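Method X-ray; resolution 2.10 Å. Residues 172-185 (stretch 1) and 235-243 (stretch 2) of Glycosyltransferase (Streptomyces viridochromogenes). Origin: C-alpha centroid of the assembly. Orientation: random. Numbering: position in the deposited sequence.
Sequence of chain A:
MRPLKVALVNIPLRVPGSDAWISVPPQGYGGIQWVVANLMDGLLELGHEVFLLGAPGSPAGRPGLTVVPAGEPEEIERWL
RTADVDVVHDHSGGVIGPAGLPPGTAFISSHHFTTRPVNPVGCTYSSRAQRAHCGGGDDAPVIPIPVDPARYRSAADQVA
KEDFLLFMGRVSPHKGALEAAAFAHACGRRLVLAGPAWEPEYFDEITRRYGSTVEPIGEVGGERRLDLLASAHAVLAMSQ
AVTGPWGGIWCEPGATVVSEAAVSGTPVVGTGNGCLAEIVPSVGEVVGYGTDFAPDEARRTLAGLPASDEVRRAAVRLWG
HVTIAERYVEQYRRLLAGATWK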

ATOM      1  N   SER A 172      -3.131  13.818   6.683  1.00 11.96           N
ATOM      2  CA  SER A 172      -3.317  13.555   8.118  1.00 11.58           C
ATOM      3  C   SER A 172      -1.974  13.649   8.765  1.00  9.02           C
ATOM      4  O   SER A 172      -0.993  13.423   8.099  1.00  7.60           O
ATOM      5  N   PRO A 173      -1.926  14.035  10.053  1.00  8.91           N
ATOM      6  CA  PRO A 173      -0.656  14.289  10.734  1.00  7.83           C
ATOM      7  C   PRO A 173       0.334  13.105  10.761  1.00  9.51           C
ATOM      8  O   PRO A 173       1.536  13.311  10.531  1.00  9.08           O
ATOM      9  N   HIS A 174      -0.150  11.886  11.030  1.00  9.02           N
ATOM     10  CA  HIS A 174       0.745  10.738  11.076  1.00  9.35           C
ATOM     11  C   HIS A 174       1.339  10.386   9.679  1.00  9.72           C
ATOM     12  O   HIS A 174       2.351   9.641   9.604  1.00  9.18           O
ATOM     13  N   LYS A 175       0.724  10.908   8.599  1.00  9.22           N
ATOM     14  CA  LYS A 175       1.232  10.687   7.235  1.00  9.48           C
ATOM     15  C   LYS A 175       2.268  11.741   6.832  1.00  8.42           C
ATOM     16  O   LYS A 175       2.982  11.568   5.847  1.00  7.69           O
ATOM     17  N   GLY A 176       2.372  12.809   7.623  1.00  7.80           N
ATOM     18  CA  GLY A 176       3.464  13.762   7.487  1.00  7.17           C
ATOM     19  C   GLY A 176       3.295  14.700   6.293  1.00  7.56           C
ATOM     20  O   GLY A 176       4.289  15.115   5.701  1.00  8.30           O
ATOM     21  N   ALA A 177       2.061  15.056   5.959  1.00  7.30           N
ATOM     22  CA  ALA A 177       1.796  16.037   4.884  1.00  8.55           C
ATOM     23  C   ALA A 177       2.500  17.367   5.172  1.00  9.04           C
ATOM     24  O   ALA A 177       3.072  18.007   4.267  1.00  9.98           O
ATOM     25  N   LEU A 178       2.439  17.777   6.432  1.00  8.85           N
ATOM     26  CA  LEU A 178       3.021  19.047   6.875  1.00  8.51           C
ATOM     27  C   LEU A 178       4.522  19.039   6.740  1.00  8.12           C
ATOM     28  O   LEU A 178       5.134  19.961   6.202  1.00  7.61           O
ATOM     29  N   GLU A 179       5.123  17.967   7.207  1.00  8.53           N
ATOM     30  CA  GLU A 179       6.569  17.763   7.054  1.00  9.18           C
ATOM     31  C   GLU A 179       7.045  17.649   5.609  1.00  9.04           C
ATOM     32  O   GLU A 179       8.135  18.081   5.281  1.00 11.55           O
ATOM     33  N   ALA A 180       6.245  17.046   4.755  1.00  9.20           N
ATOM     34  CA  ALA A 180       6.501  17.024   3.325  1.00  8.89           C
ATOM     35  C   ALA A 180       6.429  18.456   2.746  1.00  9.24           C
ATOM     36  O   ALA A 180       7.238  18.842   1.865  1.00  8.94           O
ATOM     37  N   ALA A 181       5.473  19.257   3.221  1.00  8.94           N
ATOM     38  CA  ALA A 181       5.426  20.683   2.776  1.00 10.23           C
ATOM     39  C   ALA A 181       6.736  21.382   3.178  1.00 10.74           C
ATOM     40  O   ALA A 181       7.375  22.047   2.337  1.00 11.66           O
ATOM     41  N   ALA A 182       7.175  21.164   4.424  1.00 10.13           N
ATOM     42  CA  ALA A 182       8.426  21.731   4.931  1.00 10.03           C
ATOM     43  C   ALA A 182       9.628  21.277   4.087  1.00 11.05           C
ATOM     44  O   ALA A 182      10.533  22.041   3.805  1.00 10.63           O
ATOM     45  N   PHE A 183       9.668  20.012   3.717  1.00 12.35           N
ATOM     46  CA  PHE A 183      10.834  19.538   2.975  1.00 13.55           C
ATOM     47  C   PHE A 183      10.866  20.162   1.554  1.00 14.15           C
ATOM     48  O   PHE A 183      11.918  20.622   1.071  1.00 14.71           O
ATOM     49  N   ALA A 184       9.711  20.168   0.893  1.00 13.88           N
ATOM     50  CA  ALA A 184       9.553  20.835  -0.405  1.00 13.67           C
ATOM     51  C   ALA A 184       9.937  22.305  -0.274  1.00 14.24           C
ATOM     52  O   ALA A 184      10.762  22.784  -1.042  1.00 15.20           O
ATOM     53  N   HIS A 185       9.322  23.020   0.670  1.00 14.79           N
ATOM     54  CA  HIS A 185       9.740  24.401   0.989  1.00 15.68           C
ATOM     55  C   HIS A 185      11.289  24.585   1.109  1.00 16.19           C
ATOM     56  O   HIS A 185      11.860  25.487   0.496  1.00 16.94           O
ATOM     57  N   VAL A 235       8.791  11.547  -4.812  1.00  9.40           N
ATOM     58  CA  VAL A 235       7.642  11.350  -3.925  1.00  8.73           C
ATOM     59  C   VAL A 235       8.161  11.458  -2.499  1.00  8.26           C
ATOM     60  O   VAL A 235       9.261  11.026  -2.210  1.00  9.09           O
ATOM     61  N   LEU A 236       7.366  12.054  -1.631  1.00  9.03           N
ATOM     62  CA  LEU A 236       7.706  12.279  -0.239  1.00  8.25           C
ATOM     63  C   LEU A 236       6.762  11.410   0.598  1.00  8.79           C
ATOM     64  O   LEU A 236       5.521  11.580   0.579  1.00  8.96           O
ATOM     65  N   ALA A 237       7.351  10.444   1.285  1.00  8.75           N
ATOM     66  CA  ALA A 237       6.606   9.534   2.169  1.00  8.45           C
ATOM     67  C   ALA A 237       7.084   9.814   3.583  1.00  7.79           C
ATOM     68  O   ALA A 237       8.107   9.295   4.019  1.00  7.70           O
HETATM   69  N   MSE A 238       6.340  10.654   4.301  1.00  8.48           N
HETATM   70  CA  MSE A 238       6.881  11.336   5.501  1.00  8.72           C
HETATM   71  C   MSE A 238       6.146  10.978   6.763  1.00  8.51           C
HETATM   72  O   MSE A 238       5.957  11.826   7.617  1.00  9.01           O
ATOM     73  N   SER A 239       5.770   9.706   6.886  1.00  8.51           N
ATOM     74  CA  SER A 239       5.020   9.220   8.022  1.00  8.48           C
ATOM     75  C   SER A 239       5.776   9.601   9.292  1.00  8.20           C
ATOM     76  O   SER A 239       7.007   9.582   9.311  1.00  7.10           O
ATOM     77  N   GLN A 240       5.022   9.994  10.319  1.00  8.81           N
ATOM     78  CA  GLN A 240       5.585  10.552  11.541  1.00  8.71           C
ATOM     79  C   GLN A 240       5.273   9.646  12.717  1.00  9.46           C
ATOM     80  O   GLN A 240       4.232   8.997  12.779  1.00  9.59           O
ATOM     81  N   ALA A 241       6.196   9.566  13.660  1.00 11.22           N
ATOM     82  CA  ALA A 241       5.951   8.739  14.832  1.00 11.78           C
ATOM     83  C   ALA A 241       5.119   9.507  15.882  1.00 12.44           C
ATOM     84  O   ALA A 241       5.632  10.106  16.835  1.00 13.90           O
ATOM     85  N   VAL A 242       3.822   9.547  15.645  1.00 12.23           N
ATOM     86  CA  VAL A 242       2.924  10.270  16.526  1.00 12.57           C
ATOM     87  C   VAL A 242       1.863   9.283  16.938  1.00 13.22           C
ATOM     88  O   VAL A 242       1.780   8.213  16.316  1.00 12.23           O
ATOM     89  N   THR A 243       1.060   9.609  17.962  1.00 13.65           N
ATOM     90  CA  THR A 243      -0.082   8.769  18.280  1.00 14.64           C
ATOM     91  C   THR A 243      -1.378   9.342  17.741  1.00 16.11           C
ATOM     92  O   THR A 243      -1.399  10.356  17.017  1.00 15.49           O
TER

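Where a helix packs against a strand and the loop that follows it, small residues on the helix commonly let larger side chains from the partner come close. The contact between residues 172-185 and 235-243 of this glycosyltransferase is a worked example. Helix 177-185 and strand 235-237 approach to 8.6 Å between axes, their directions 137° apart, and side chains from both stretches fill the space between, Leu236 and Met238 having the largest areas covered. Leu236 (chi1 m, chi2 t) and Met238, a selenomethionine with all three chi angles m, both point toward the helix and meet over Ala180. The methyl of Ala180 lies 3.8 Å from Leu236 CD1, measured from Ala180 CB, and the same CB is 3.6 Å from Met238 CG. Leu236 also reaches the helix backbone, with Leu236 CD1 3.4 Å from Ala180 O.

One turn further along, Phe183 (chi1 t) also points toward the strand. Its CD2 sits 4.1 Å from Leu236 CD2, the methyl approaching the ring obliquely, while Phe183 CB is 4.2 Å from Met238 CE. Ala177 and Ala181 point away and take no part.

Toward the start of the helix, packing gives way to backbone contact. Gly176, the N-cap residue, has positive phi, and its CA makes a CA-H...O contact of 3.2 Å with Met238 O. An ideal CB on Gly176 would point toward the partner and fall 1.7 Å from Met238 O, a clash, so the close approach depends on the absent side chain. Met238 O also accepts a 2.7 Å hydrogen bond from Gln240 NE2, which folds the Gln240 side chain (chi1 and chi2 m) back along its own stretch. That compact shape places Gln240 CG 3.8 Å from Gly176 CA and 3.5 Å from Glu179 OE1; Glu179 (m, p) points toward the loop, but this approach is a contact with carbon.

At the polar edge, the direct hydrogen bond is made by backbone: Gln240 N donates to His174 O at 2.8 Å, nearly straight at 163°. His174 O also receives a CA-H...O contact from Ser239 CA at 3.1 Å. Beside it, Val242 (chi1 m) covers His174, with Val242 CG2 3.6 Å from His174 CB, while the imidazole (chi1 p) leads away. A water completes the seam, donating to Lys175 O at 2.5 Å and accepting from Met238 N at 2.9 Å, thereby linking two backbone groups that do not bond directly. Lys175, its first three chi angles m, points away from CA to CB, yet its chain still brings Lys175 CE to 3.8 Å from Ser239 OG.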

ATOM      1  CB  SER A 172      -3.767  12.133   8.356  1.00 12.39           C
ATOM      2  OG  SER A 172      -5.078  11.981   7.875  1.00 19.09           O
ATOM      3  CB  PRO A 173      -1.100  14.684  12.160  1.00  7.84           C
ATOM      4  CG  PRO A 173      -2.384  15.381  11.964  1.00  5.96           C
ATOM      5  CD  PRO A 173      -3.069  14.428  10.911  1.00  8.34           C
ATOM      6  CB  HIS A 174       0.035   9.513  11.681  1.00  9.60           C
ATOM      7  CG  HIS A 174      -1.107   9.022  10.847  1.00  9.06           C
ATOM      8  ND1 HIS A 174      -2.331   9.652  10.828  1.00 11.93           N
ATOM      9  CD2 HIS A 174      -1.205   7.992   9.977  1.00  9.63           C
ATOM     10  CE1 HIS A 174      -3.146   9.020   9.999  1.00 12.79           C
ATOM     11  NE2 HIS A 174      -2.481   8.017   9.459  1.00 10.72           N
ATOM     12  CB  LYS A 175       0.115  10.628   6.181  1.00  9.96           C
ATOM     13  CG  LYS A 175      -0.862   9.469   6.373  1.00 10.95           C
ATOM     14  CD  LYS A 175      -0.132   8.108   6.452  1.00 11.95           C
ATOM     15  CE  LYS A 175       0.471   7.723   5.114  1.00  8.12           C
ATOM     16  NZ  LYS A 175       0.700   6.228   5.011  1.00 13.91           N
ATOM     17  CB  ALA A 177       0.271  16.246   4.670  1.00  6.48           C
ATOM     18  CB  LEU A 178       2.617  19.351   8.332  1.00  8.66           C
ATOM     19  CG  LEU A 178       3.321  20.622   8.888  1.00 10.50           C
ATOM     20  CD1 LEU A 178       2.659  21.867   8.278  1.00 13.54           C
ATOM     21  CD2 LEU A 178       3.219  20.675  10.364  1.00 11.40           C
ATOM     22  CB  GLU A 179       6.992  16.541   7.872  1.00  8.79           C
ATOM     23  CG  GLU A 179       6.860  16.765   9.406  1.00  8.39           C
ATOM     24  CD  GLU A 179       5.441  16.580   9.964  1.00 13.41           C
ATOM     25  OE1 GLU A 179       4.497  16.131   9.248  1.00 14.56           O
ATOM     26  OE2 GLU A 179       5.250  16.884  11.156  1.00 15.64           O
ATOM     27  CB  ALA A 180       5.496  16.117   2.647  1.00  7.76           C
ATOM     28  CB  ALA A 181       4.190  21.422   3.350  1.00  8.44           C
ATOM     29  CB  ALA A 182       8.653  21.327   6.411  1.00  8.25           C
ATOM     30  CB  PHE A 183      10.904  17.990   2.994  1.00 13.16           C
ATOM     31  CG  PHE A 183      12.096  17.432   2.246  1.00 14.31           C
ATOM     32  CD1 PHE A 183      13.267  17.111   2.923  1.00 10.98           C
ATOM     33  CD2 PHE A 183      12.032  17.217   0.876  1.00 11.94           C
ATOM     34  CE1 PHE A 183      14.367  16.638   2.259  1.00 11.56           C
ATOM     35  CE2 PHE A 183      13.157  16.732   0.186  1.00 13.93           C
ATOM     36  CZ  PHE A 183      14.323  16.425   0.891  1.00 11.26           C
ATOM     37  CB  ALA A 184       8.112  20.703  -0.924  1.00 12.05           C
ATOM     38  CB  HIS A 185       9.008  24.936   2.219  1.00 16.00           C
ATOM     39  CG  HIS A 185       9.454  26.310   2.622  1.00 17.06           C
ATOM     40  ND1 HIS A 185      10.422  26.527   3.579  1.00 20.62           N
ATOM     41  CD2 HIS A 185       9.107  27.530   2.153  1.00 17.22           C
ATOM     42  CE1 HIS A 185      10.631  27.826   3.701  1.00 21.54           C
ATOM     43  NE2 HIS A 185       9.849  28.455   2.843  1.00 20.23           N
ATOM     44  CB  VAL A 235       6.946   9.974  -4.210  1.00  9.16           C
ATOM     45  CG1 VAL A 235       6.081   9.520  -3.020  1.00  7.07           C
ATOM     46  CG2 VAL A 235       6.106  10.078  -5.518  1.00  8.87           C
ATOM     47  CB  LEU A 236       7.526  13.768   0.103  1.00  8.75           C
ATOM     48  CG  LEU A 236       8.209  14.829  -0.780  1.00  9.63           C
ATOM     49  CD1 LEU A 236       8.088  16.268  -0.124  1.00  8.37           C
ATOM     50  CD2 LEU A 236       9.695  14.508  -1.069  1.00  8.62           C
ATOM     51  CB  ALA A 237       6.895   8.076   1.771  1.00  8.54           C
HETATM   52  CB  MSE A 238       6.807  12.859   5.295  1.00  9.64           C
HETATM   53  CG  MSE A 238       7.463  13.368   4.005  1.00  9.82           C
HETATM   54 SE   MSE A 238       9.354  13.083   3.910  1.00 14.29          SE
HETATM   55  CE  MSE A 238       9.914  14.499   5.196  1.00 12.82           C
ATOM     56  CB  SER A 239       4.750   7.713   7.919  1.00  7.56           C
ATOM     57  OG  SER A 239       3.906   7.422   6.807  1.00  8.75           O
ATOM     58  CB  GLN A 240       5.029  11.976  11.803  1.00  9.37           C
ATOM     59  CG  GLN A 240       5.375  13.019  10.710  1.00  9.49           C
ATOM     60  CD  GLN A 240       6.869  13.342  10.610  1.00 11.41           C
ATOM     61  OE1 GLN A 240       7.500  13.743  11.591  1.00 12.18           O
ATOM     62  NE2 GLN A 240       7.427  13.221   9.400  1.00  9.97           N
ATOM     63  CB  ALA A 241       7.260   8.178  15.393  1.00 12.02           C
ATOM     64  CB  VAL A 242       2.262  11.501  15.811  1.00 12.39           C
ATOM     65  CG1 VAL A 242       3.345  12.582  15.469  1.00 12.65           C
ATOM     66  CG2 VAL A 242       1.468  11.101  14.568  1.00 10.69           C
ATOM     67  CB  THR A 243      -0.224   8.420  19.819  1.00 16.57           C
ATOM     68  OG1 THR A 243      -1.206   7.361  20.026  1.00 15.80           O
ATOM     69  CG2 THR A 243      -0.576   9.651  20.640  1.00 12.74           C
TER
HETATM   70  O   HOH W   1       3.501  10.215   3.865  1.00  8.22           O